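Local coordinates for adenylate cyclase-like protein (Chlamydia trachomatis, PDB 4QO6), which is a structural component of the type III secretion system, contributing its periplasmic region to the inner-membrane ring, at residues D177-V182 with N197-L202. Numbering follows the deposited sequence.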
ATOM      1  N   ASP A 177      -1.447  30.582 -15.176  1.00 57.28           N
ATOM      2  CA  ASP A 177      -1.267  30.560 -13.704  1.00 57.47           C
ATOM      3  C   ASP A 177      -2.367  29.812 -12.922  1.00 53.23           C
ATOM      4  O   ASP A 177      -2.086  29.166 -11.919  1.00 51.38           O
ATOM      5  CB  ASP A 177      -1.118  31.988 -13.170  1.00 63.61           C
ATOM      6  CG  ASP A 177       0.239  32.602 -13.515  1.00 67.29           C
ATOM      7  OD1 ASP A 177       1.195  31.853 -13.787  1.00 66.78           O
ATOM      8  OD2 ASP A 177       0.355  33.840 -13.528  1.00 76.26           O
ATOM      9  N   LYS A 178      -3.608  29.893 -13.381  1.00 47.35           N
ATOM     10  CA  LYS A 178      -4.674  29.081 -12.812  1.00 49.24           C
ATOM     11  C   LYS A 178      -4.396  27.584 -13.012  1.00 49.19           C
ATOM     12  O   LYS A 178      -4.598  26.780 -12.101  1.00 47.80           O
ATOM     13  CB  LYS A 178      -6.018  29.457 -13.441  1.00 48.45           C
ATOM     14  CG  LYS A 178      -7.201  28.597 -12.998  1.00 48.53           C
ATOM     15  CD  LYS A 178      -8.510  29.374 -13.021  1.00 48.87           C
ATOM     16  CE  LYS A 178      -9.734  28.518 -13.334  1.00 52.82           C
ATOM     17  NZ  LYS A 178     -10.124  28.623 -14.786  1.00 53.73           N
ATOM     18  N   PHE A 179      -3.938  27.225 -14.208  1.00 46.85           N
ATOM     19  CA  PHE A 179      -3.630  25.834 -14.546  1.00 47.15           C
ATOM     20  C   PHE A 179      -2.453  25.242 -13.753  1.00 45.11           C
ATOM     21  O   PHE A 179      -2.534  24.121 -13.277  1.00 45.22           O
ATOM     22  CB  PHE A 179      -3.364  25.675 -16.044  1.00 45.22           C
ATOM     23  CG  PHE A 179      -3.246  24.235 -16.471  1.00 44.74           C
ATOM     24  CD1 PHE A 179      -4.347  23.389 -16.402  1.00 43.94           C
ATOM     25  CD2 PHE A 179      -2.029  23.718 -16.924  1.00 44.79           C
ATOM     26  CE1 PHE A 179      -4.247  22.059 -16.797  1.00 44.56           C
ATOM     27  CE2 PHE A 179      -1.921  22.379 -17.315  1.00 43.51           C
ATOM     28  CZ  PHE A 179      -3.030  21.554 -17.253  1.00 41.53           C
ATOM     29  N   ARG A 180      -1.364  25.990 -13.642  1.00 47.66           N
ATOM     30  CA  ARG A 180      -0.236  25.650 -12.770  1.00 51.15           C
ATOM     31  C   ARG A 180      -0.694  25.309 -11.346  1.00 52.12           C
ATOM     32  O   ARG A 180      -0.173  24.410 -10.701  1.00 51.53           O
ATOM     33  CB  ARG A 180       0.694  26.851 -12.724  1.00 57.74           C
ATOM     34  CG  ARG A 180       1.966  26.678 -11.912  1.00 66.33           C
ATOM     35  CD  ARG A 180       3.075  27.607 -12.411  1.00 73.87           C
ATOM     36  NE  ARG A 180       3.214  27.572 -13.886  1.00 78.11           N
ATOM     37  CZ  ARG A 180       3.026  28.601 -14.725  1.00 73.28           C
ATOM     38  NH1 ARG A 180       2.701  29.810 -14.277  1.00 74.40           N
ATOM     39  NH2 ARG A 180       3.172  28.422 -16.038  1.00 66.70           N
ATOM     40  N   THR A 181      -1.666  26.068 -10.862  1.00 54.60           N
ATOM     41  CA  THR A 181      -2.272  25.850  -9.551  1.00 51.77           C
ATOM     42  C   THR A 181      -3.073  24.543  -9.550  1.00 52.55           C
ATOM     43  O   THR A 181      -2.901  23.708  -8.667  1.00 56.24           O
ATOM     44  CB  THR A 181      -3.141  27.083  -9.178  1.00 51.28           C
ATOM     45  OG1 THR A 181      -2.258  28.186  -8.934  1.00 52.68           O
ATOM     46  CG2 THR A 181      -4.029  26.851  -7.953  1.00 49.45           C
ATOM     47  N   VAL A 182      -3.929  24.358 -10.551  1.00 46.41           N
ATOM     48  CA  VAL A 182      -4.674  23.130 -10.672  1.00 45.56           C
ATOM     49  C   VAL A 182      -3.747  21.905 -10.746  1.00 48.93           C
ATOM     50  O   VAL A 182      -4.070  20.845 -10.183  1.00 48.75           O
ATOM     51  CB  VAL A 182      -5.588  23.161 -11.894  1.00 43.40           C
ATOM     52  CG1 VAL A 182      -6.133  21.778 -12.226  1.00 43.46           C
ATOM     53  CG2 VAL A 182      -6.723  24.138 -11.653  1.00 47.15           C
ATOM     54  N   ASN A 197       2.984  16.708 -17.653  1.00 37.88           N
ATOM     55  CA  ASN A 197       2.219  17.744 -18.343  1.00 37.05           C
ATOM     56  C   ASN A 197       2.619  18.018 -19.817  1.00 36.46           C
ATOM     57  O   ASN A 197       3.647  18.605 -20.050  1.00 35.93           O
ATOM     58  CB  ASN A 197       2.357  19.012 -17.522  1.00 37.91           C
ATOM     59  CG  ASN A 197       1.476  20.126 -18.005  1.00 36.33           C
ATOM     60  OD1 ASN A 197       0.664  19.961 -18.887  1.00 39.34           O
ATOM     61  ND2 ASN A 197       1.643  21.265 -17.420  1.00 37.74           N
ATOM     62  N   PHE A 198       1.800  17.599 -20.793  1.00 34.70           N
ATOM     63  CA  PHE A 198       2.048  17.882 -22.222  1.00 34.38           C
ATOM     64  C   PHE A 198       1.054  18.909 -22.854  1.00 35.51           C
ATOM     65  O   PHE A 198       1.005  19.114 -24.082  1.00 33.15           O
ATOM     66  CB  PHE A 198       2.034  16.594 -23.028  1.00 38.23           C
ATOM     67  CG  PHE A 198       3.123  15.614 -22.626  1.00 42.00           C
ATOM     68  CD1 PHE A 198       4.436  15.834 -22.977  1.00 41.83           C
ATOM     69  CD2 PHE A 198       2.823  14.467 -21.898  1.00 45.28           C
ATOM     70  CE1 PHE A 198       5.434  14.941 -22.603  1.00 44.78           C
ATOM     71  CE2 PHE A 198       3.818  13.563 -21.529  1.00 45.90           C
ATOM     72  CZ  PHE A 198       5.126  13.802 -21.880  1.00 43.08           C
ATOM     73  N   VAL A 199       0.316  19.603 -21.991  1.00 33.23           N
ATOM     74  CA  VAL A 199      -0.706  20.543 -22.418  1.00 30.44           C
ATOM     75  C   VAL A 199      -0.123  21.744 -23.155  1.00 29.25           C
ATOM     76  O   VAL A 199       0.792  22.406 -22.678  1.00 25.94           O
ATOM     77  CB  VAL A 199      -1.497  21.031 -21.204  1.00 29.23           C
ATOM     78  CG1 VAL A 199      -2.346  22.288 -21.528  1.00 30.33           C
ATOM     79  CG2 VAL A 199      -2.325  19.858 -20.704  1.00 30.62           C
ATOM     80  N   VAL A 200      -0.676  22.007 -24.335  1.00 32.18           N
ATOM     81  CA  VAL A 200      -0.252  23.168 -25.114  1.00 32.94           C
ATOM     82  C   VAL A 200      -0.882  24.481 -24.574  1.00 35.61           C
ATOM     83  O   VAL A 200      -2.064  24.565 -24.234  1.00 34.39           O
ATOM     84  CB  VAL A 200      -0.577  22.946 -26.607  1.00 33.25           C
ATOM     85  CG1 VAL A 200      -0.184  24.161 -27.461  1.00 31.54           C
ATOM     86  CG2 VAL A 200       0.127  21.688 -27.119  1.00 31.56           C
ATOM     87  N   LEU A 201      -0.062  25.508 -24.490  1.00 37.72           N
ATOM     88  CA  LEU A 201      -0.504  26.828 -24.123  1.00 37.69           C
ATOM     89  C   LEU A 201      -0.820  27.669 -25.396  1.00 39.80           C
ATOM     90  O   LEU A 201       0.086  28.095 -26.120  1.00 38.73           O
ATOM     91  CB  LEU A 201       0.604  27.459 -23.279  1.00 39.62           C
ATOM     92  CG  LEU A 201       0.320  28.814 -22.646  1.00 45.74           C
ATOM     93  CD1 LEU A 201      -0.958  28.722 -21.822  1.00 49.79           C
ATOM     94  CD2 LEU A 201       1.493  29.260 -21.785  1.00 47.28           C
ATOM     95  N   LEU A 202      -2.099  27.896 -25.691  1.00 38.27           N
ATOM     96  CA  LEU A 202      -2.455  28.642 -26.904  1.00 37.96           C
ATOM     97  C   LEU A 202      -2.257  30.116 -26.717  1.00 38.80           C
ATOM     98  O   LEU A 202      -2.725  30.674 -25.747  1.00 44.70           O
ATOM     99  CB  LEU A 202      -3.902  28.413 -27.296  1.00 37.73           C
ATOM    100  CG  LEU A 202      -4.163  26.987 -27.704  1.00 39.53           C
ATOM    101  CD1 LEU A 202      -5.653  26.804 -27.925  1.00 48.10           C
ATOM    102  CD2 LEU A 202      -3.377  26.613 -28.937  1.00 40.00           C
TER
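Phe-179, on helix 176-187, reaches across to Asn-197 and Val-199 in segment 197-202, which lies on the broken strand 194-202, joining the helix and second strand of a beta-alpha-beta unit in the BON domain of this periplasmic piece. The unit runs from strand 164-172 through the helix to strand 194-202, an outermost strand of its three-stranded sheet, and the phenyl ring packs between helix and sheet. The apolar part is small: Phe-179 CZ lies 3.9 Å from Val-199 CG2, the two side chains pointing at each other and the methyl meeting the ring obliquely. A chi1 of -171° sets CG of Phe-179 opposite the backbone N and carries the ring toward the strand, where CE2 and CZ make the contact. The ring also touches Ile-171 of strand 164-172, stacks edge-to-face with Phe-153, and is buried.

The polar neighbour is the Asn-197 amide, which runs alongside the ring edge, pointing the other way, with its plane turned 58° from that of the ring. CE2 of Phe-179 stands 3.7 Å from Asn-197 ND2 and 3.9 Å from OD1, the latter lying in the ring plane at its edge. No hydrogen bond crosses between the segments. The amide is instead held by its own chain, in an Asx turn that probably helps to keep it beside the ring. Val-199 N donates to Asn-197 OD1 over 3.1 Å. The N-H...O angle is 159°, with the donor tilted out of the carbonyl plane.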